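Local coordinates for arabinan endo-1,5-alpha-l-arabinosidase A (Cellvibrio cellulosa, PDB 1GYH), which cleaves the alpha-1,5-arabinofuranosyl bonds of linear arabinan in plant cell walls, releasing almost exclusively arabinotriose, with a five-bladed beta-propeller fold, at residues I116-Q121 against W125-P130; L153-D158 against R162-Q167. All coordinates share one frame; numbering follows the deposited sequence. Where two conformers were deposited one is given.

Contact 1 of 2, residues I116-Q121 against W125-P130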
ATOM      1  N   ILE A 116     -14.710  -1.241  -4.780  1.00 13.74           N
ATOM      2  CA  ILE A 116     -14.529  -1.285  -6.215  1.00 14.28           C
ATOM      3  C   ILE A 116     -14.025  -2.677  -6.617  1.00 13.66           C
ATOM      4  O   ILE A 116     -13.253  -3.291  -5.886  1.00 13.30           O
ATOM      5  CB  ILE A 116     -13.554  -0.152  -6.636  1.00 14.42           C
ATOM      6  CG1 ILE A 116     -13.597   0.072  -8.132  0.50 17.55           C
ATOM      7  CG2 ILE A 116     -12.147  -0.373  -6.062  0.50 15.93           C
ATOM      8  CD1 ILE A 116     -12.319  -0.198  -8.781  0.50 19.71           C
ATOM      9  N   GLU A 117     -14.512  -3.150  -7.761  1.00 13.46           N
ATOM     10  CA  GLU A 117     -14.155  -4.476  -8.313  1.00 13.38           C
ATOM     11  C   GLU A 117     -13.746  -4.354  -9.798  1.00 12.16           C
ATOM     12  O   GLU A 117     -14.427  -3.723 -10.586  1.00 12.68           O
ATOM     13  CB  GLU A 117     -15.352  -5.435  -8.146  1.00 14.01           C
ATOM     14  CG  GLU A 117     -15.142  -6.817  -8.820  1.00 13.94           C
ATOM     15  CD  GLU A 117     -16.287  -7.801  -8.614  1.00 15.99           C
ATOM     16  OE1 GLU A 117     -17.225  -7.519  -7.803  1.00 13.55           O
ATOM     17  OE2 GLU A 117     -16.234  -8.884  -9.271  1.00 15.32           O
ATOM     18  N   SER A 118     -12.664  -5.003 -10.172  1.00 11.56           N
ATOM     19  CA  SER A 118     -12.269  -5.121 -11.554  1.00 11.38           C
ATOM     20  C   SER A 118     -12.818  -6.444 -12.148  1.00 12.25           C
ATOM     21  O   SER A 118     -12.854  -7.493 -11.466  1.00 11.72           O
ATOM     22  CB  SER A 118     -10.731  -5.075 -11.705  1.00 12.31           C
ATOM     23  OG  SER A 118     -10.020  -5.978 -10.845  1.00 12.36           O
ATOM     24  N   VAL A 119     -13.207  -6.349 -13.411  1.00 12.64           N
ATOM     25  CA  VAL A 119     -13.830  -7.442 -14.182  1.00 13.08           C
ATOM     26  C   VAL A 119     -13.050  -7.673 -15.490  1.00 11.77           C
ATOM     27  O   VAL A 119     -12.909  -6.782 -16.310  1.00 11.57           O
ATOM     28  CB  VAL A 119     -15.298  -7.166 -14.501  1.00 13.40           C
ATOM     29  CG1 VAL A 119     -15.892  -8.273 -15.430  1.00 15.91           C
ATOM     30  CG2 VAL A 119     -16.140  -7.046 -13.257  1.00 13.41           C
ATOM     31  N   PRO A 120     -12.502  -8.864 -15.683  1.00 11.86           N
ATOM     32  CA  PRO A 120     -11.741  -9.150 -16.910  1.00 11.83           C
ATOM     33  C   PRO A 120     -12.530  -8.822 -18.181  1.00 10.53           C
ATOM     34  O   PRO A 120     -13.697  -9.127 -18.261  1.00 11.77           O
ATOM     35  CB  PRO A 120     -11.469 -10.674 -16.814  1.00 11.98           C
ATOM     36  CG  PRO A 120     -11.469 -10.948 -15.369  1.00 13.40           C
ATOM     37  CD  PRO A 120     -12.506  -9.997 -14.737  1.00 11.73           C
ATOM     38  N   GLN A 121     -11.870  -8.191 -19.132  1.00 10.88           N
ATOM     39  CA  GLN A 121     -12.377  -7.776 -20.445  1.00 11.33           C
ATOM     40  C   GLN A 121     -13.258  -6.515 -20.371  1.00 12.51           C
ATOM     41  O   GLN A 121     -13.551  -5.936 -21.405  1.00 13.18           O
ATOM     42  CB  GLN A 121     -13.126  -8.927 -21.202  1.00 11.78           C
ATOM     43  CG  GLN A 121     -12.365 -10.269 -21.280  1.00 10.76           C
ATOM     44  CD  GLN A 121     -11.302 -10.262 -22.344  1.00 11.89           C
ATOM     45  OE1 GLN A 121     -11.468  -9.613 -23.397  1.00 13.97           O
ATOM     46  NE2 GLN A 121     -10.194 -10.976 -22.094  1.00  9.31           N
ATOM     47  N   TRP A 125      -7.653  -2.269 -15.601  1.00 12.74           N
ATOM     48  CA  TRP A 125      -6.950  -2.045 -14.346  1.00 12.94           C
ATOM     49  C   TRP A 125      -7.257  -3.220 -13.436  1.00 13.63           C
ATOM     50  O   TRP A 125      -8.167  -4.035 -13.735  1.00 12.82           O
ATOM     51  CB  TRP A 125      -7.384  -0.708 -13.691  1.00 12.80           C
ATOM     52  CG  TRP A 125      -8.849  -0.286 -13.903  1.00 11.64           C
ATOM     53  CD1 TRP A 125      -9.333   0.506 -14.913  1.00 11.69           C
ATOM     54  CD2 TRP A 125      -9.977  -0.589 -13.074  1.00 10.70           C
ATOM     55  NE1 TRP A 125     -10.685   0.688 -14.768  1.00 13.64           N
ATOM     56  CE2 TRP A 125     -11.108   0.022 -13.650  1.00 12.02           C
ATOM     57  CE3 TRP A 125     -10.160  -1.344 -11.920  1.00 11.60           C
ATOM     58  CZ2 TRP A 125     -12.388  -0.099 -13.102  1.00 13.47           C
ATOM     59  CZ3 TRP A 125     -11.440  -1.450 -11.375  1.00 11.60           C
ATOM     60  CH2 TRP A 125     -12.526  -0.859 -11.975  1.00 11.71           C
ATOM     61  N   ASN A 126      -6.561  -3.251 -12.304  1.00 13.81           N
ATOM     62  CA  ASN A 126      -6.640  -4.318 -11.315  1.00 13.79           C
ATOM     63  C   ASN A 126      -6.956  -3.694  -9.938  1.00 14.53           C
ATOM     64  O   ASN A 126      -6.182  -2.881  -9.436  1.00 14.35           O
ATOM     65  CB  ASN A 126      -5.315  -5.103 -11.287  1.00 13.54           C
ATOM     66  CG  ASN A 126      -5.409  -6.394 -10.474  1.00 13.80           C
ATOM     67  OD1 ASN A 126      -6.502  -6.785 -10.050  1.00 12.19           O
ATOM     68  ND2 ASN A 126      -4.266  -7.042 -10.239  1.00 11.76           N
ATOM     69  N   ALA A 127      -8.117  -4.055  -9.383  1.00 13.97           N
ATOM     70  CA  ALA A 127      -8.611  -3.542  -8.115  1.00 13.65           C
ATOM     71  C   ALA A 127      -7.946  -4.196  -6.897  1.00 13.40           C
ATOM     72  O   ALA A 127      -8.569  -4.984  -6.171  1.00 13.69           O
ATOM     73  CB  ALA A 127     -10.111  -3.675  -8.060  1.00 14.19           C
ATOM     74  N   ILE A 128      -6.660  -3.863  -6.715  1.00 12.90           N
ATOM     75  CA  ILE A 128      -5.879  -4.196  -5.530  1.00 13.25           C
ATOM     76  C   ILE A 128      -5.028  -2.967  -5.091  1.00 13.51           C
ATOM     77  O   ILE A 128      -4.809  -2.061  -5.889  1.00 12.91           O
ATOM     78  CB  ILE A 128      -4.925  -5.410  -5.751  1.00 13.14           C
ATOM     79  CG1 ILE A 128      -3.774  -5.085  -6.691  1.00 13.48           C
ATOM     80  CG2 ILE A 128      -5.763  -6.703  -6.231  1.00 12.78           C
ATOM     81  CD1 ILE A 128      -2.747  -6.249  -6.814  1.00 13.79           C
ATOM     82  N   ALA A 129      -4.547  -3.013  -3.848  1.00 13.38           N
ATOM     83  CA  ALA A 129      -3.534  -2.064  -3.308  1.00 12.46           C
ATOM     84  C   ALA A 129      -4.044  -0.643  -3.106  1.00 13.26           C
ATOM     85  O   ALA A 129      -3.475   0.301  -3.627  1.00 14.51           O
ATOM     86  CB  ALA A 129      -2.230  -2.073  -4.157  1.00 13.15           C
ATOM     87  N   PRO A 130      -5.096  -0.485  -2.306  1.00 13.52           N
ATOM     88  CA  PRO A 130      -5.650   0.836  -2.015  1.00 13.50           C
ATOM     89  C   PRO A 130      -4.734   1.697  -1.126  1.00 14.46           C
ATOM     90  O   PRO A 130      -3.958   1.172  -0.296  1.00 14.10           O
ATOM     91  CB  PRO A 130      -6.928   0.513  -1.247  1.00 12.45           C
ATOM     92  CG  PRO A 130      -6.616  -0.718  -0.578  1.00 13.46           C
ATOM     93  CD  PRO A 130      -5.837  -1.524  -1.574  1.00 13.74           C
TER
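Ser118 OG receives the backbone N-H of Ala127 at 3.1 Å, and at 174° the bond is almost straight. With chi1 at 51°, OG is tucked between the serine's own N and carbonyl carbon and faces the 125-130 loop; the same oxygen is also hydrogen-bonded to Asn88 O. Ser118 CB packs 3.4 Å from Trp125 O and 3.7 Å from Trp125 CZ3. The six-membered end of that indole reaches along residues 116-118, where it meets Ser118 CB, Glu117 O (3.7 Å from Trp125 CH2) and the Ile116 side chain, each obliquely. Ile116 and Trp125 approach from opposite directions, though the fit at the Ile116 tip is doubtful. Ala127, centre of an inverse gamma turn, points its methyl at the strand; Ala127 CB lies 3.8 Å from Ile116 O and 3.6 Å from Ser118 OG. Asn126 CB points away, but CG anti to the backbone N (chi1 -169°) brings OD1 back to 3.7 Å from Ser118 OG; its hydrogen bond is to Ser90 OG. Asn126 probably binds substrate, as does nearby Ser146, so the contact borders the probable substrate site. Strand 110-118, outermost in its sheet, pairs with strand 90-97, while the loop carries the chain on to strand 131-134 of the next sheet; Trp125 meets Phe144 and Trp169, of strands 140-144 and 169-173 in that next sheet.

Contact 2 of 2, residues L153-D158 against R162-Q167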
ATOM      1  N   LEU A 153      -7.001   7.002  -9.457  1.00 13.24           N
ATOM      2  CA  LEU A 153      -7.467   7.770  -8.319  1.00 12.78           C
ATOM      3  C   LEU A 153      -8.922   8.090  -8.498  1.00 12.79           C
ATOM      4  O   LEU A 153      -9.305   8.579  -9.543  1.00 13.90           O
ATOM      5  CB  LEU A 153      -6.671   9.101  -8.232  1.00 12.12           C
ATOM      6  CG  LEU A 153      -6.948   9.978  -7.023  1.00 13.19           C
ATOM      7  CD1 LEU A 153      -6.165   9.475  -5.804  1.00 14.56           C
ATOM      8  CD2 LEU A 153      -6.669  11.513  -7.304  1.00 12.28           C
ATOM      9  N   PHE A 154      -9.766   7.852  -7.502  1.00 12.16           N
ATOM     10  CA  PHE A 154     -11.162   8.229  -7.624  1.00 12.93           C
ATOM     11  C   PHE A 154     -11.694   8.794  -6.342  1.00 12.84           C
ATOM     12  O   PHE A 154     -11.191   8.492  -5.270  1.00 12.84           O
ATOM     13  CB  PHE A 154     -12.102   7.075  -8.129  1.00 13.88           C
ATOM     14  CG  PHE A 154     -12.276   5.943  -7.154  1.00 12.16           C
ATOM     15  CD1 PHE A 154     -11.374   4.885  -7.148  1.00 15.02           C
ATOM     16  CD2 PHE A 154     -13.337   5.914  -6.262  1.00 12.42           C
ATOM     17  CE1 PHE A 154     -11.478   3.865  -6.245  1.00 13.13           C
ATOM     18  CE2 PHE A 154     -13.466   4.839  -5.344  1.00 12.73           C
ATOM     19  CZ  PHE A 154     -12.526   3.823  -5.349  1.00 11.91           C
ATOM     20  N   LYS A 155     -12.726   9.612  -6.473  1.00 13.56           N
ATOM     21  CA  LYS A 155     -13.334  10.251  -5.303  1.00 14.79           C
ATOM     22  C   LYS A 155     -14.277   9.324  -4.501  1.00 14.73           C
ATOM     23  O   LYS A 155     -15.152   8.626  -5.073  1.00 15.08           O
ATOM     24  CB  LYS A 155     -14.032  11.533  -5.720  1.00 15.00           C
ATOM     25  CG  LYS A 155     -14.425  12.440  -4.532  1.00 18.57           C
ATOM     26  CD  LYS A 155     -14.621  13.907  -5.030  1.00 23.63           C
ATOM     27  CE  LYS A 155     -15.993  14.238  -5.380  1.00 26.37           C
ATOM     28  NZ  LYS A 155     -16.086  15.701  -5.935  1.00 30.64           N
ATOM     29  N   LEU A 156     -14.084   9.285  -3.179  1.00 13.82           N
ATOM     30  CA  LEU A 156     -14.910   8.426  -2.290  1.00 13.56           C
ATOM     31  C   LEU A 156     -16.148   9.167  -1.820  1.00 13.26           C
ATOM     32  O   LEU A 156     -16.149  10.407  -1.767  1.00 13.03           O
ATOM     33  CB  LEU A 156     -14.113   7.955  -1.071  1.00 13.48           C
ATOM     34  CG  LEU A 156     -13.079   6.869  -1.400  1.00 16.60           C
ATOM     35  CD1 LEU A 156     -12.048   6.747  -0.307  1.00 19.50           C
ATOM     36  CD2 LEU A 156     -13.783   5.508  -1.661  1.00 17.83           C
ATOM     37  N   ASN A 157     -17.216   8.413  -1.528  1.00 13.24           N
ATOM     38  CA  ASN A 157     -18.453   8.971  -1.034  1.00 13.44           C
ATOM     39  C   ASN A 157     -18.280   9.412   0.405  1.00 14.10           C
ATOM     40  O   ASN A 157     -17.201   9.259   0.969  1.00 13.68           O
ATOM     41  CB  ASN A 157     -19.675   8.004  -1.194  1.00 13.72           C
ATOM     42  CG  ASN A 157     -19.605   6.774  -0.294  1.00 13.13           C
ATOM     43  OD1 ASN A 157     -18.607   6.540   0.361  1.00 13.25           O
ATOM     44  ND2 ASN A 157     -20.665   5.974  -0.293  1.00 12.80           N
ATOM     45  N   ASP A 158     -19.343   9.989   0.964  1.00 15.99           N
ATOM     46  CA  ASP A 158     -19.328  10.576   2.306  1.00 17.74           C
ATOM     47  C   ASP A 158     -18.998   9.591   3.423  1.00 17.95           C
ATOM     48  O   ASP A 158     -18.351  10.007   4.404  1.00 17.27           O
ATOM     49  CB  ASP A 158     -20.651  11.284   2.620  1.00 19.05           C
ATOM     50  CG  ASP A 158     -20.783  12.656   1.938  1.00 22.14           C
ATOM     51  OD1 ASP A 158     -19.872  13.117   1.205  1.00 24.66           O
ATOM     52  OD2 ASP A 158     -21.794  13.351   2.107  1.00 25.87           O
ATOM     53  N   ARG A 162     -17.788   3.587  -0.817  1.00 15.74           N
ATOM     54  CA  ARG A 162     -18.002   3.413  -2.247  1.00 16.63           C
ATOM     55  C   ARG A 162     -17.556   4.666  -3.014  1.00 16.22           C
ATOM     56  O   ARG A 162     -17.427   5.744  -2.411  1.00 14.67           O
ATOM     57  CB  ARG A 162     -19.500   3.150  -2.557  1.00 17.50           C
ATOM     58  CG  ARG A 162     -19.848   1.589  -2.758  1.00 21.37           C
ATOM     59  CD  ARG A 162     -20.569   1.129  -1.636  1.00 23.18           C
ATOM     60  NE  ARG A 162     -21.005  -0.269  -1.501  1.00 20.58           N
ATOM     61  CZ  ARG A 162     -20.499  -1.138  -0.626  1.00 19.50           C
ATOM     62  NH1 ARG A 162     -19.374  -0.845   0.043  1.00 16.33           N
ATOM     63  NH2 ARG A 162     -21.081  -2.334  -0.441  1.00 20.18           N
ATOM     64  N   PRO A 163     -17.386   4.557  -4.335  1.00 15.24           N
ATOM     65  CA  PRO A 163     -17.132   5.761  -5.162  1.00 14.50           C
ATOM     66  C   PRO A 163     -18.245   6.802  -4.983  1.00 14.28           C
ATOM     67  O   PRO A 163     -19.424   6.418  -4.903  1.00 12.39           O
ATOM     68  CB  PRO A 163     -17.122   5.220  -6.597  1.00 14.15           C
ATOM     69  CG  PRO A 163     -16.765   3.719  -6.428  1.00 14.43           C
ATOM     70  CD  PRO A 163     -17.431   3.320  -5.149  1.00 15.66           C
ATOM     71  N   ALA A 164     -17.880   8.087  -4.864  1.00 14.19           N
ATOM     72  CA  ALA A 164     -18.864   9.162  -4.878  1.00 14.52           C
ATOM     73  C   ALA A 164     -19.618   9.095  -6.201  1.00 14.63           C
ATOM     74  O   ALA A 164     -19.041   8.680  -7.195  1.00 14.62           O
ATOM     75  CB  ALA A 164     -18.175  10.538  -4.726  1.00 15.41           C
ATOM     76  N   GLU A 165     -20.879   9.500  -6.204  1.00 15.27           N
ATOM     77  CA  GLU A 165     -21.711   9.574  -7.420  1.00 16.04           C
ATOM     78  C   GLU A 165     -22.185  11.018  -7.615  1.00 16.94           C
ATOM     79  O   GLU A 165     -22.668  11.628  -6.673  1.00 16.66           O
ATOM     80  CB  GLU A 165     -22.929   8.653  -7.340  1.00 16.56           C
ATOM     81  CG  GLU A 165     -22.621   7.146  -7.227  1.00 18.22           C
ATOM     82  CD  GLU A 165     -22.160   6.480  -8.523  1.00 19.78           C
ATOM     83  OE1 GLU A 165     -22.342   7.054  -9.615  1.00 19.29           O
ATOM     84  OE2 GLU A 165     -21.608   5.351  -8.445  1.00 18.87           O
ATOM     85  N   PRO A 166     -22.077  11.592  -8.806  1.00 17.79           N
ATOM     86  CA  PRO A 166     -21.467  10.983  -9.990  1.00 18.06           C
ATOM     87  C   PRO A 166     -19.972  10.749  -9.798  1.00 17.57           C
ATOM     88  O   PRO A 166     -19.301  11.481  -9.046  1.00 17.08           O
ATOM     89  CB  PRO A 166     -21.673  12.070 -11.048  1.00 18.81           C
ATOM     90  CG  PRO A 166     -21.669  13.348 -10.235  1.00 19.71           C
ATOM     91  CD  PRO A 166     -22.553  12.965  -9.086  1.00 17.98           C
ATOM     92  N   GLN A 167     -19.440   9.730 -10.462  1.00 16.77           N
ATOM     93  CA  GLN A 167     -18.060   9.325 -10.250  1.00 16.02           C
ATOM     94  C   GLN A 167     -17.073  10.302 -10.835  1.00 15.64           C
ATOM     95  O   GLN A 167     -17.360  10.935 -11.837  1.00 16.03           O
ATOM     96  CB  GLN A 167     -17.821   7.880 -10.804  1.00 16.64           C
ATOM     97  CG  GLN A 167     -18.717   6.851 -10.086  1.00 16.01           C
ATOM     98  CD  GLN A 167     -18.260   5.384 -10.135  1.00 16.44           C
ATOM     99  OE1 GLN A 167     -17.168   5.067 -10.601  1.00 14.96           O
ATOM    100  NE2 GLN A 167     -19.118   4.483  -9.595  1.00 15.72           N
TER
HETATM  101  O   HOH W   1     -16.218   8.808  -7.665  1.00 24.64           O
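Lys155 O is gripped from two quarters: Ala164 N donates to it at 2.8 Å, and a water donates to Lys155 O at 2.8 Å and to Ala164 O at 2.9 Å, bridging the two carbonyls. The N-H of Ala164 arrives tilted 30° from the carbonyl plane. Farther along, Asn157 N gives a second backbone bond, 2.8 Å to Arg162 O, and the two bonds flank a single beta bridge, Leu156 and Pro163 forming a non-hydrogen-bonded antiparallel pair. The Asn157 side chain folds back over this turn: with its chi1 at 69°, Arg162 N donates to Asn157 OD1 at 3.3 Å, standing well above the plane of the side-chain carbonyl (58° out of it), and Thr161 N is bonded to the same oxygen. Asn157 ND2 touches Arg162 CB at 3.8 Å; the two side chains run the same way, and the guanidinium goes on to Lys112 O. On the inner side, the Pro163 ring packs obliquely against Phe154, Pro163 CG resting 3.6 Å from Phe154 CE2. The contact closes the hairpin connection between antiparallel neighbours 151-155 and 169-173 of one propeller blade; Phe154 stacks on Trp169 of the latter strand and, with Leu156, touches Val115 of strand 110-118.

How the contacts relate
Both contacts are local, each joining the end of a strand to the loop that follows it, but they do different work in the propeller. Contact 1 is the more buried: it lies where the chain passes from one sheet to the next, beside the probable substrate site, and relies on one side-chain hydroxyl and apolar packing round an indole. Contact 2 is partly buried; its centre is about 19 Å from the chain's centre, that of contact 1 about 15 Å. It turns the chain within one sheet through backbone hydrogen bonds, an asparagine and a water. The centres of contact 1 and contact 2 are about 15 Å apart; Ile116 CG2 and Phe154 CZ pack at 4.3 Å, and Trp169 meets rings from both, Trp125 and Phe154.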